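Local coordinates for protein hydroxymethyldihydropterin pyrophosphokinase-dihydropteroate synthase, putative (Plasmodium vivax, PDB 5Z79) that probably catalyses two consecutive steps of folate synthesis, transferring pyrophosphate to hydroxymethyldihydropterin and then joining the activated pterin to 4-aminobenzoic acid, at residues A[11-16]-A[114-119]. Residues are numbered along the deposited sequence; the frame is centred on the assembly and turned at random.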
# COMPACT_ATOMS: atom_id res chain seq x y z
N PRO A 11 -18.84 25.97 45.61
CA PRO A 11 -18.46 25.16 44.44
C PRO A 11 -16.94 25.08 44.26
O PRO A 11 -16.19 25.97 44.72
CB PRO A 11 -19.11 25.89 43.26
CG PRO A 11 -19.36 27.30 43.72
CD PRO A 11 -19.32 27.32 45.23
N ARG A 12 -16.52 24.06 43.55
CA ARG A 12 -15.14 23.83 43.32
C ARG A 12 -14.53 24.60 42.25
O ARG A 12 -15.17 25.00 41.33
CB ARG A 12 -14.96 22.42 42.86
CG ARG A 12 -15.60 21.38 43.69
CD ARG A 12 -14.67 21.08 44.82
NE ARG A 12 -14.70 19.69 45.19
CZ ARG A 12 -14.73 19.29 46.44
NH1 ARG A 12 -14.76 20.18 47.40
NH2 ARG A 12 -14.74 18.01 46.72
N ASN A 13 -13.24 24.74 42.31
CA ASN A 13 -12.58 25.52 41.26
C ASN A 13 -12.02 24.58 40.20
O ASN A 13 -11.78 23.40 40.45
CB ASN A 13 -11.49 26.41 41.85
CG ASN A 13 -12.03 27.42 42.83
OD1 ASN A 13 -12.99 28.12 42.56
ND2 ASN A 13 -11.39 27.51 43.99
N ILE A 14 -11.85 25.15 39.00
CA ILE A 14 -11.38 24.47 37.79
C ILE A 14 -10.01 25.02 37.49
O ILE A 14 -9.87 26.21 37.35
CB ILE A 14 -12.30 24.87 36.63
CG1 ILE A 14 -13.70 24.26 36.83
CG2 ILE A 14 -11.67 24.55 35.28
CD1 ILE A 14 -13.74 22.77 37.06
N ALA A 15 -9.00 24.19 37.43
CA ALA A 15 -7.69 24.67 37.08
C ALA A 15 -7.21 23.83 35.95
O ALA A 15 -7.69 22.73 35.77
CB ALA A 15 -6.72 24.56 38.24
N VAL A 16 -6.28 24.38 35.18
CA VAL A 16 -5.71 23.70 34.03
C VAL A 16 -4.19 23.70 34.21
O VAL A 16 -3.56 24.72 34.45
CB VAL A 16 -6.14 24.38 32.73
CG1 VAL A 16 -5.66 23.61 31.53
CG2 VAL A 16 -7.65 24.50 32.71
N GLU A 114 -17.26 32.42 32.55
CA GLU A 114 -18.05 32.99 33.64
C GLU A 114 -17.40 32.65 34.97
O GLU A 114 -16.54 31.75 35.08
CB GLU A 114 -19.49 32.45 33.65
CG GLU A 114 -20.37 32.93 32.51
CD GLU A 114 -21.56 32.00 32.29
OE1 GLU A 114 -22.26 31.71 33.30
OE2 GLU A 114 -21.80 31.55 31.12
N LYS A 115 -17.86 33.37 35.99
CA LYS A 115 -17.28 33.33 37.32
C LYS A 115 -17.68 32.05 38.02
O LYS A 115 -18.80 31.56 37.84
CB LYS A 115 -17.79 34.55 38.13
CG LYS A 115 -16.97 34.89 39.36
CD LYS A 115 -17.60 36.02 40.14
CE LYS A 115 -18.71 35.54 41.07
NZ LYS A 115 -19.58 36.67 41.53
N ILE A 116 -16.78 31.51 38.82
CA ILE A 116 -17.14 30.41 39.69
C ILE A 116 -17.19 30.90 41.15
O ILE A 116 -18.21 30.79 41.80
CB ILE A 116 -16.17 29.21 39.51
CG1 ILE A 116 -16.42 28.52 38.15
CG2 ILE A 116 -16.37 28.20 40.65
CD1 ILE A 116 -15.55 27.31 37.85
N ASN A 117 -16.04 31.39 41.63
CA ASN A 117 -15.84 32.03 42.93
C ASN A 117 -15.05 33.31 42.72
O ASN A 117 -14.29 33.40 41.77
CB ASN A 117 -14.99 31.15 43.85
CG ASN A 117 -15.68 29.87 44.27
OD1 ASN A 117 -16.90 29.77 44.19
ND2 ASN A 117 -14.89 28.89 44.73
N GLU A 118 -15.19 34.27 43.64
CA GLU A 118 -14.47 35.56 43.56
C GLU A 118 -13.00 35.30 43.84
O GLU A 118 -12.66 34.43 44.65
CB GLU A 118 -15.00 36.51 44.63
CG GLU A 118 -16.49 36.79 44.56
CD GLU A 118 -16.82 37.84 43.52
OE1 GLU A 118 -15.99 38.07 42.61
OE2 GLU A 118 -17.91 38.46 43.62
N SER A 119 -12.10 36.02 43.17
CA SER A 119 -10.70 35.77 43.43
C SER A 119 -10.31 36.29 44.79
O SER A 119 -10.36 37.49 45.01
CB SER A 119 -9.80 36.42 42.37
OG SER A 119 -8.43 36.12 42.62
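The amide nitrogen ND2 of Asn117 donates to the carbonyl oxygen of Pro11, with ND2 to O at 3.2 Å and an N-H...O angle of 154°. The donor approaches somewhat off the plane of that carbonyl. The same ND2 lies 3.0 Å from Asn13 OD1, and the two amide planes stand 80° apart, the side chains crossing at about a right angle. Asn13 is itself tied to other parts of the fold: its ND2 donates to Val171 O and its OD1 accepts from Asn214 ND2. The other end of the Asn117 amide rests against the pyrrolidine ring, with OD1 3.5 Å from Pro11 CG and about as close to CD.

This pairing illustrates how an irregular loop can lie against the first residues of a sheet strand and those leading into it, through one side-chain amide bond and one branched apolar residue. Strand 13-21 runs between strands 207-213 and 160-169 in the antiparallel sheet of the HPPK part of this bifunctional enzyme, and residues 114-119 belong to the connection from helix 105-111 to helix 126-146.

Ile116 supplies the apolar half. Its longer arm, extended at chi2 of -179°, brings CD1 to 3.7 Å from Ile14 CG1, the two isoleucines crossing roughly perpendicularly, while the CG2 methyl packs on the Arg12 carbonyl, 3.5 Å from Arg12 O. Helix 105-111 adjoins both isoleucines, with Val109 touching Ile116 and Phe110 touching Ile14. The backbone oxygen of Asn117 accepts a hydrogen bond from the hydroxyl of Tyr216, beyond the end of strand 207-213. The side chain of Ile14 is about 14 Å from the bound nucleotide analogue, too far for direct contact.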